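Side-chain contacts in aldolase (Klebsiella pneumoniae, PDB 6VOQ), which binds a zinc ion and belongs to the class II aldolase and adducin family of proteins, assembling here from four copies of the chain: residues 5-10 with 34-39; 113-118 with 181-186. One frame throughout, in Å; residues are numbered along the deposited sequence.

Overall arrangement
Two contacts, made in series along the chain, each pack a helix against a loop. From the N terminus, helix 4-20 is followed by strand 30-34, and contact 1 (5-10 with 34-39) closes this first loop by bringing the start of the helix against the turn that leads into strand 40-42. The chain then runs through much of the mixed sheet before contact 2 opens. There, 113-118, between helices 98-104 and 121-125, packs on 181-186 of helix 170-190, closing a longer loop that contains three of the sheet's strands. The two loops neither nest nor cross. Contacts 1 and 2 lie on opposite sides of the chain's centre, and the nearest atoms of contact 1 and contact 2 are about 18 Å apart.

Contact 1. Residues 5-10 with 34-39; sequences QQLREE and LLPDGN
The pyrrolidine ring of Pro36 turns its CD corner to the CD1 methyl of Leu7, with Pro36 CD 3.9 Å from Leu7 CD1. The carboxylate of Asp37, next along the chain, is held within its own turn and does not touch 5-10. Its OD1 takes the backbone N-H of Asn39, Asn39 N to Asp37 OD1 being 3.0 Å, with the donor standing 42° out of the carboxylate plane. This bond makes an Asx turn.

Leu7 is the single side chain of 5-10 that makes direct contact, and it does so through one methyl. With CG beside the backbone N and anti to the carbonyl carbon (chi1 -70°), Leu7 CD1 is carried to the start of the turn, where it also lies 3.9 Å from Leu35 CD2. Here the two leucines run past each other in opposite directions and touch by one methyl each. The interface is small and apolar, burying 117 Å² in all.

Two backbone bonds hold the turn that receives this methyl. Leu35 to Gly38 form a type I turn closed by Gly38 N to Leu35 O, and Leu35 N also bonds Asn39 O. Gly38, with phi 85°, completes the pattern of a type I turn with a G1 bulge, which reverses the chain between two antiparallel strands.

Beside Leu7, Arg8 binds the carbonyls of Ala54 and Leu57 and forms a salt bridge with Glu4. Helix 4-20 lies, through Leu7, against the turn of the 30-34/40-42 hairpin, while Leu35 also packs on Leu41 and Val59 of the adjoining strands 40-42 and 58-60.

Contact 2. Residues 113-118 with 181-186; sequences NCIRPF and EETARL
Phe118 and Leu186 cross at an angle, the aromatic ring turning an edge, not a face, to the helix. Leu186 CB sits at that edge near the ring plane, 3.5 Å from Phe118 CE1, and Leu186 CD1 lies in the plane, 3.7 Å from the same Phe118 CE1. The carbonyl O of Thr183 is at the edge as well, 3.7 Å from Phe118 CZ. A chi1 of 46° sets the phenylalanine's CG between its backbone N and carbonyl carbon, and from there the ring extends to the helix.

One turn earlier, Ile115 and Thr183 meet obliquely by their branch methyls, with Ile115 CG2 3.5 Å from Thr183 CG2. The threonine thus offers carbon to the loop, while its OG1 bonds back to the carbonyl O of Glu179 in the same helix. All four residues are buried, and their side chains meet through carbon, with no hydrogen bond between the two segments.

Phe118 also packs on Ile187 and Leu190, further along helix 170-190, and Ile115 on Leu180, just before 181-186. Val122 of helix 121-125 covers Thr183. The second subunit comes close too, placing its His98 against Leu186 and its Cys105 against Phe118, so the loop-helix packing borders a subunit interface.

Contact 1. Residues 5-10 with 34-39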
ATOM      1  N   GLN A   5       1.638 -19.174 -26.590  1.00 43.88           N
ATOM      2  CA  GLN A   5       0.348 -18.765 -26.045  1.00 48.58           C
ATOM      3  C   GLN A   5       0.463 -18.463 -24.563  1.00 39.66           C
ATOM      4  O   GLN A   5       0.221 -17.338 -24.116  1.00 45.73           O
ATOM      5  CB  GLN A   5      -0.694 -19.867 -26.240  1.00 59.11           C
ATOM      6  CG  GLN A   5      -1.042 -20.198 -27.640  1.00 69.13           C
ATOM      7  CD  GLN A   5      -0.374 -21.468 -28.139  1.00 80.66           C
ATOM      8  OE1 GLN A   5       0.851 -21.535 -28.245  1.00 83.35           O
ATOM      9  NE2 GLN A   5      -1.180 -22.481 -28.450  1.00 83.68           N
ATOM     10  N   GLN A   6       0.823 -19.483 -23.784  1.00 41.74           N
ATOM     11  CA  GLN A   6       0.849 -19.341 -22.338  1.00 45.77           C
ATOM     12  C   GLN A   6       1.927 -18.373 -21.893  1.00 45.14           C
ATOM     13  O   GLN A   6       1.749 -17.676 -20.889  1.00 48.92           O
ATOM     14  CB  GLN A   6       1.042 -20.705 -21.688  1.00 47.08           C
ATOM     15  CG  GLN A   6       0.024 -21.713 -22.154  1.00 49.71           C
ATOM     16  CD  GLN A   6       0.568 -23.114 -22.170  1.00 49.30           C
ATOM     17  OE1 GLN A   6       1.727 -23.335 -22.498  1.00 50.14           O
ATOM     18  NE2 GLN A   6      -0.270 -24.073 -21.822  1.00 56.28           N
ATOM     19  N   LEU A   7       3.040 -18.314 -22.625  1.00 33.28           N
ATOM     20  CA  LEU A   7       4.104 -17.387 -22.266  1.00 34.57           C
ATOM     21  C   LEU A   7       3.658 -15.943 -22.475  1.00 39.16           C
ATOM     22  O   LEU A   7       3.842 -15.097 -21.593  1.00 39.48           O
ATOM     23  CB  LEU A   7       5.364 -17.707 -23.071  1.00 35.35           C
ATOM     24  CG  LEU A   7       6.093 -19.010 -22.698  1.00 39.24           C
ATOM     25  CD1 LEU A   7       7.255 -19.328 -23.657  1.00 35.76           C
ATOM     26  CD2 LEU A   7       6.585 -18.973 -21.262  1.00 31.53           C
ATOM     27  N   ARG A   8       3.044 -15.646 -23.623  1.00 34.08           N
ATOM     28  CA  ARG A   8       2.470 -14.321 -23.821  1.00 34.95           C
ATOM     29  C   ARG A   8       1.429 -14.035 -22.754  1.00 41.07           C
ATOM     30  O   ARG A   8       1.381 -12.936 -22.193  1.00 47.52           O
ATOM     31  CB  ARG A   8       1.849 -14.211 -25.219  1.00 32.00           C
ATOM     32  CG  ARG A   8       2.873 -14.132 -26.321  1.00 31.53           C
ATOM     33  CD  ARG A   8       2.235 -13.979 -27.680  1.00 33.92           C
ATOM     34  NE  ARG A   8       3.241 -13.960 -28.743  1.00 37.32           N
ATOM     35  CZ  ARG A   8       3.759 -12.858 -29.276  1.00 38.83           C
ATOM     36  NH1 ARG A   8       3.361 -11.654 -28.874  1.00 33.88           N
ATOM     37  NH2 ARG A   8       4.677 -12.966 -30.225  1.00 35.35           N
ATOM     38  N   GLU A   9       0.599 -15.026 -22.455  1.00 41.22           N
ATOM     39  CA  GLU A   9      -0.412 -14.908 -21.419  1.00 45.68           C
ATOM     40  C   GLU A   9       0.200 -14.632 -20.046  1.00 43.05           C
ATOM     41  O   GLU A   9      -0.227 -13.694 -19.354  1.00 34.93           O
ATOM     42  CB  GLU A   9      -1.233 -16.202 -21.416  1.00 62.16           C
ATOM     43  CG  GLU A   9      -2.490 -16.225 -20.571  1.00 85.21           C
ATOM     44  CD  GLU A   9      -3.304 -14.940 -20.604  1.00102.10           C
ATOM     45  OE1 GLU A   9      -4.011 -14.700 -19.604  1.00107.39           O
ATOM     46  OE2 GLU A   9      -3.291 -14.196 -21.616  1.00108.91           O
ATOM     47  N   GLU A  10       1.194 -15.436 -19.650  1.00 35.96           N
ATOM     48  CA  GLU A  10       1.872 -15.254 -18.373  1.00 37.86           C
ATOM     49  C   GLU A  10       2.475 -13.861 -18.252  1.00 40.32           C
ATOM     50  O   GLU A  10       2.444 -13.256 -17.174  1.00 43.77           O
ATOM     51  CB  GLU A  10       2.958 -16.321 -18.216  1.00 37.07           C
ATOM     52  CG  GLU A  10       3.762 -16.213 -16.941  1.00 45.19           C
ATOM     53  CD  GLU A  10       3.326 -17.244 -15.924  1.00 55.58           C
ATOM     54  OE1 GLU A  10       4.203 -17.901 -15.314  1.00 55.24           O
ATOM     55  OE2 GLU A  10       2.095 -17.399 -15.747  1.00 64.96           O
ATOM     56  N   LEU A  34      12.697 -16.065 -22.534  1.00 32.75           N
ATOM     57  CA  LEU A  34      13.153 -16.828 -23.688  1.00 32.33           C
ATOM     58  C   LEU A  34      12.024 -17.685 -24.243  1.00 38.09           C
ATOM     59  O   LEU A  34      11.366 -18.419 -23.502  1.00 41.36           O
ATOM     60  CB  LEU A  34      14.333 -17.719 -23.308  1.00 40.58           C
ATOM     61  CG  LEU A  34      15.708 -17.091 -23.517  1.00 50.88           C
ATOM     62  CD1 LEU A  34      16.807 -18.038 -23.051  1.00 55.50           C
ATOM     63  CD2 LEU A  34      15.892 -16.708 -24.981  1.00 49.95           C
ATOM     64  N   LEU A  35      11.818 -17.602 -25.544  1.00 41.45           N
ATOM     65  CA  LEU A  35      10.851 -18.442 -26.222  1.00 39.95           C
ATOM     66  C   LEU A  35      11.476 -19.790 -26.555  1.00 43.03           C
ATOM     67  O   LEU A  35      12.700 -19.951 -26.493  1.00 46.12           O
ATOM     68  CB  LEU A  35      10.354 -17.745 -27.487  1.00 33.36           C
ATOM     69  CG  LEU A  35       9.505 -16.494 -27.224  1.00 38.21           C
ATOM     70  CD1 LEU A  35       9.278 -15.698 -28.504  1.00 35.65           C
ATOM     71  CD2 LEU A  35       8.175 -16.856 -26.567  1.00 31.09           C
ATOM     72  N   PRO A  36      10.652 -20.790 -26.879  1.00 43.84           N
ATOM     73  CA  PRO A  36      11.209 -22.099 -27.264  1.00 46.14           C
ATOM     74  C   PRO A  36      12.217 -22.043 -28.398  1.00 48.92           C
ATOM     75  O   PRO A  36      13.166 -22.835 -28.400  1.00 55.17           O
ATOM     76  CB  PRO A  36       9.959 -22.896 -27.656  1.00 44.80           C
ATOM     77  CG  PRO A  36       8.886 -22.329 -26.785  1.00 45.81           C
ATOM     78  CD  PRO A  36       9.197 -20.855 -26.650  1.00 44.24           C
ATOM     79  N   ASP A  37      12.051 -21.133 -29.359  1.00 46.95           N
ATOM     80  CA  ASP A  37      12.951 -21.043 -30.505  1.00 49.66           C
ATOM     81  C   ASP A  37      14.212 -20.241 -30.210  1.00 55.21           C
ATOM     82  O   ASP A  37      14.970 -19.931 -31.139  1.00 61.75           O
ATOM     83  CB  ASP A  37      12.220 -20.426 -31.702  1.00 48.71           C
ATOM     84  CG  ASP A  37      11.598 -19.074 -31.379  1.00 49.43           C
ATOM     85  OD1 ASP A  37      11.911 -18.507 -30.312  1.00 44.44           O
ATOM     86  OD2 ASP A  37      10.797 -18.575 -32.200  1.00 53.04           O
ATOM     87  N   GLY A  38      14.446 -19.882 -28.951  1.00 41.36           N
ATOM     88  CA  GLY A  38      15.603 -19.102 -28.593  1.00 46.13           C
ATOM     89  C   GLY A  38      15.445 -17.609 -28.744  1.00 43.80           C
ATOM     90  O   GLY A  38      16.349 -16.867 -28.348  1.00 53.35           O
ATOM     91  N   ASN A  39      14.340 -17.137 -29.305  1.00 38.54           N
ATOM     92  CA  ASN A  39      14.108 -15.705 -29.377  1.00 43.00           C
ATOM     93  C   ASN A  39      13.545 -15.184 -28.056  1.00 43.49           C
ATOM     94  O   ASN A  39      13.170 -15.941 -27.154  1.00 39.37           O
ATOM     95  CB  ASN A  39      13.162 -15.372 -30.525  1.00 35.64           C
ATOM     96  CG  ASN A  39      13.795 -15.615 -31.879  1.00 40.34           C
ATOM     97  OD1 ASN A  39      14.965 -15.304 -32.095  1.00 43.14           O
ATOM     98  ND2 ASN A  39      13.033 -16.202 -32.791  1.00 39.72           N
TER

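Contact 2. Residues 113-118 with 181-186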
ATOM      1  N   ASN A 113      28.119  -7.027  -3.414  1.00 32.59           N
ATOM      2  CA  ASN A 113      27.098  -7.680  -2.598  1.00 29.88           C
ATOM      3  C   ASN A 113      26.433  -6.580  -1.769  1.00 30.58           C
ATOM      4  O   ASN A 113      26.859  -6.289  -0.651  1.00 37.22           O
ATOM      5  CB  ASN A 113      27.709  -8.764  -1.727  1.00 36.43           C
ATOM      6  CG  ASN A 113      26.694  -9.423  -0.817  1.00 43.63           C
ATOM      7  OD1 ASN A 113      25.487  -9.416  -1.097  1.00 45.74           O
ATOM      8  ND2 ASN A 113      27.178 -10.001   0.284  1.00 47.36           N
ATOM      9  N   CYS A 114      25.393  -5.976  -2.331  1.00 30.22           N
ATOM     10  CA  CYS A 114      24.804  -4.790  -1.730  1.00 29.72           C
ATOM     11  C   CYS A 114      23.763  -5.106  -0.670  1.00 33.61           C
ATOM     12  O   CYS A 114      23.310  -4.189   0.020  1.00 40.67           O
ATOM     13  CB  CYS A 114      24.163  -3.921  -2.806  1.00 23.78           C
ATOM     14  SG  CYS A 114      22.745  -4.693  -3.553  1.00 39.55           S
ATOM     15  N   ILE A 115      23.356  -6.359  -0.531  1.00 35.04           N
ATOM     16  CA  ILE A 115      22.374  -6.743   0.472  1.00 38.22           C
ATOM     17  C   ILE A 115      23.069  -7.617   1.510  1.00 35.37           C
ATOM     18  O   ILE A 115      23.421  -8.768   1.240  1.00 37.05           O
ATOM     19  CB  ILE A 115      21.171  -7.453  -0.153  1.00 43.50           C
ATOM     20  CG1 ILE A 115      20.618  -6.605  -1.297  1.00 45.10           C
ATOM     21  CG2 ILE A 115      20.101  -7.648   0.891  1.00 41.96           C
ATOM     22  CD1 ILE A 115      19.303  -7.055  -1.804  1.00 40.57           C
ATOM     23  N   ARG A 116      23.269  -7.069   2.692  1.00 34.88           N
ATOM     24  CA  ARG A 116      23.803  -7.806   3.826  1.00 31.95           C
ATOM     25  C   ARG A 116      22.698  -8.643   4.461  1.00 37.59           C
ATOM     26  O   ARG A 116      21.766  -8.089   5.054  1.00 43.62           O
ATOM     27  CB  ARG A 116      24.391  -6.833   4.839  1.00 28.95           C
ATOM     28  CG  ARG A 116      25.177  -7.472   5.957  1.00 36.33           C
ATOM     29  CD  ARG A 116      25.814  -6.355   6.739  1.00 37.80           C
ATOM     30  NE  ARG A 116      26.310  -6.748   8.048  1.00 36.86           N
ATOM     31  CZ  ARG A 116      26.534  -5.881   9.027  1.00 36.07           C
ATOM     32  NH1 ARG A 116      26.273  -4.586   8.836  1.00 27.79           N
ATOM     33  NH2 ARG A 116      27.002  -6.307  10.192  1.00 29.99           N
ATOM     34  N   PRO A 117      22.784  -9.972   4.394  1.00 32.82           N
ATOM     35  CA  PRO A 117      21.604 -10.806   4.675  1.00 30.29           C
ATOM     36  C   PRO A 117      21.255 -10.884   6.160  1.00 35.60           C
ATOM     37  O   PRO A 117      22.099 -11.183   7.011  1.00 32.88           O
ATOM     38  CB  PRO A 117      22.002 -12.178   4.110  1.00 30.58           C
ATOM     39  CG  PRO A 117      23.483 -12.187   4.138  1.00 34.75           C
ATOM     40  CD  PRO A 117      23.922 -10.766   3.895  1.00 30.34           C
ATOM     41  N   PHE A 118      19.979 -10.608   6.457  1.00 32.01           N
ATOM     42  CA  PHE A 118      19.361 -10.860   7.753  1.00 32.90           C
ATOM     43  C   PHE A 118      18.154 -11.781   7.641  1.00 34.60           C
ATOM     44  O   PHE A 118      17.462 -11.987   8.637  1.00 31.82           O
ATOM     45  CB  PHE A 118      18.919  -9.546   8.418  1.00 32.52           C
ATOM     46  CG  PHE A 118      18.189  -8.621   7.490  1.00 29.95           C
ATOM     47  CD1 PHE A 118      16.835  -8.800   7.228  1.00 30.02           C
ATOM     48  CD2 PHE A 118      18.860  -7.581   6.861  1.00 28.49           C
ATOM     49  CE1 PHE A 118      16.158  -7.952   6.358  1.00 31.17           C
ATOM     50  CE2 PHE A 118      18.190  -6.727   5.995  1.00 30.87           C
ATOM     51  CZ  PHE A 118      16.837  -6.916   5.737  1.00 28.54           C
ATOM     52  N   GLU A 181      12.766  -7.201  -3.387  1.00 22.28           N
ATOM     53  CA  GLU A 181      12.171  -5.924  -3.016  1.00 23.28           C
ATOM     54  C   GLU A 181      11.763  -5.925  -1.552  1.00 29.53           C
ATOM     55  O   GLU A 181      12.002  -4.951  -0.830  1.00 29.75           O
ATOM     56  CB  GLU A 181      10.978  -5.625  -3.924  1.00 20.19           C
ATOM     57  CG  GLU A 181      10.105  -4.469  -3.464  1.00 25.34           C
ATOM     58  CD  GLU A 181      10.759  -3.096  -3.617  1.00 26.51           C
ATOM     59  OE1 GLU A 181      11.846  -2.976  -4.227  1.00 26.11           O
ATOM     60  OE2 GLU A 181      10.167  -2.120  -3.122  1.00 33.20           O
ATOM     61  N   GLU A 182      11.181  -7.033  -1.093  1.00 20.94           N
ATOM     62  CA  GLU A 182      10.816  -7.182   0.308  1.00 29.70           C
ATOM     63  C   GLU A 182      12.038  -7.099   1.215  1.00 29.95           C
ATOM     64  O   GLU A 182      11.971  -6.535   2.312  1.00 37.52           O
ATOM     65  CB  GLU A 182      10.090  -8.511   0.495  1.00 36.16           C
ATOM     66  CG  GLU A 182       9.716  -8.814   1.907  1.00 42.15           C
ATOM     67  CD  GLU A 182       8.719  -7.823   2.464  1.00 42.45           C
ATOM     68  OE1 GLU A 182       8.707  -7.654   3.698  1.00 49.37           O
ATOM     69  OE2 GLU A 182       7.957  -7.217   1.674  1.00 46.06           O
ATOM     70  N   THR A 183      13.166  -7.652   0.773  1.00 26.01           N
ATOM     71  CA  THR A 183      14.385  -7.561   1.565  1.00 25.05           C
ATOM     72  C   THR A 183      14.934  -6.137   1.579  1.00 25.73           C
ATOM     73  O   THR A 183      15.355  -5.640   2.628  1.00 25.78           O
ATOM     74  CB  THR A 183      15.424  -8.550   1.039  1.00 31.07           C
ATOM     75  OG1 THR A 183      14.960  -9.884   1.281  1.00 40.59           O
ATOM     76  CG2 THR A 183      16.752  -8.360   1.754  1.00 32.61           C
ATOM     77  N   ALA A 184      14.923  -5.461   0.431  1.00 24.62           N
ATOM     78  CA  ALA A 184      15.307  -4.057   0.399  1.00 20.68           C
ATOM     79  C   ALA A 184      14.380  -3.223   1.271  1.00 21.89           C
ATOM     80  O   ALA A 184      14.831  -2.348   2.014  1.00 24.80           O
ATOM     81  CB  ALA A 184      15.301  -3.544  -1.042  1.00 30.56           C
ATOM     82  N   ARG A 185      13.083  -3.510   1.223  1.00 21.46           N
ATOM     83  CA  ARG A 185      12.144  -2.781   2.062  1.00 24.69           C
ATOM     84  C   ARG A 185      12.455  -2.993   3.542  1.00 27.79           C
ATOM     85  O   ARG A 185      12.346  -2.064   4.352  1.00 28.05           O
ATOM     86  CB  ARG A 185      10.718  -3.218   1.720  1.00 20.91           C
ATOM     87  CG  ARG A 185       9.649  -2.451   2.475  1.00 26.38           C
ATOM     88  CD  ARG A 185       8.294  -3.024   2.199  1.00 25.19           C
ATOM     89  NE  ARG A 185       7.249  -2.337   2.936  1.00 29.66           N
ATOM     90  CZ  ARG A 185       6.054  -2.868   3.167  1.00 31.19           C
ATOM     91  NH1 ARG A 185       5.779  -4.082   2.722  1.00 29.31           N
ATOM     92  NH2 ARG A 185       5.140  -2.195   3.845  1.00 34.68           N
ATOM     93  N   LEU A 186      12.849  -4.209   3.912  1.00 27.77           N
ATOM     94  CA  LEU A 186      13.179  -4.474   5.302  1.00 25.30           C
ATOM     95  C   LEU A 186      14.370  -3.650   5.751  1.00 28.04           C
ATOM     96  O   LEU A 186      14.416  -3.211   6.906  1.00 32.36           O
ATOM     97  CB  LEU A 186      13.460  -5.957   5.500  1.00 26.74           C
ATOM     98  CG  LEU A 186      12.211  -6.812   5.548  1.00 30.06           C
ATOM     99  CD1 LEU A 186      12.582  -8.263   5.303  1.00 25.20           C
ATOM    100  CD2 LEU A 186      11.548  -6.623   6.894  1.00 24.84           C
TER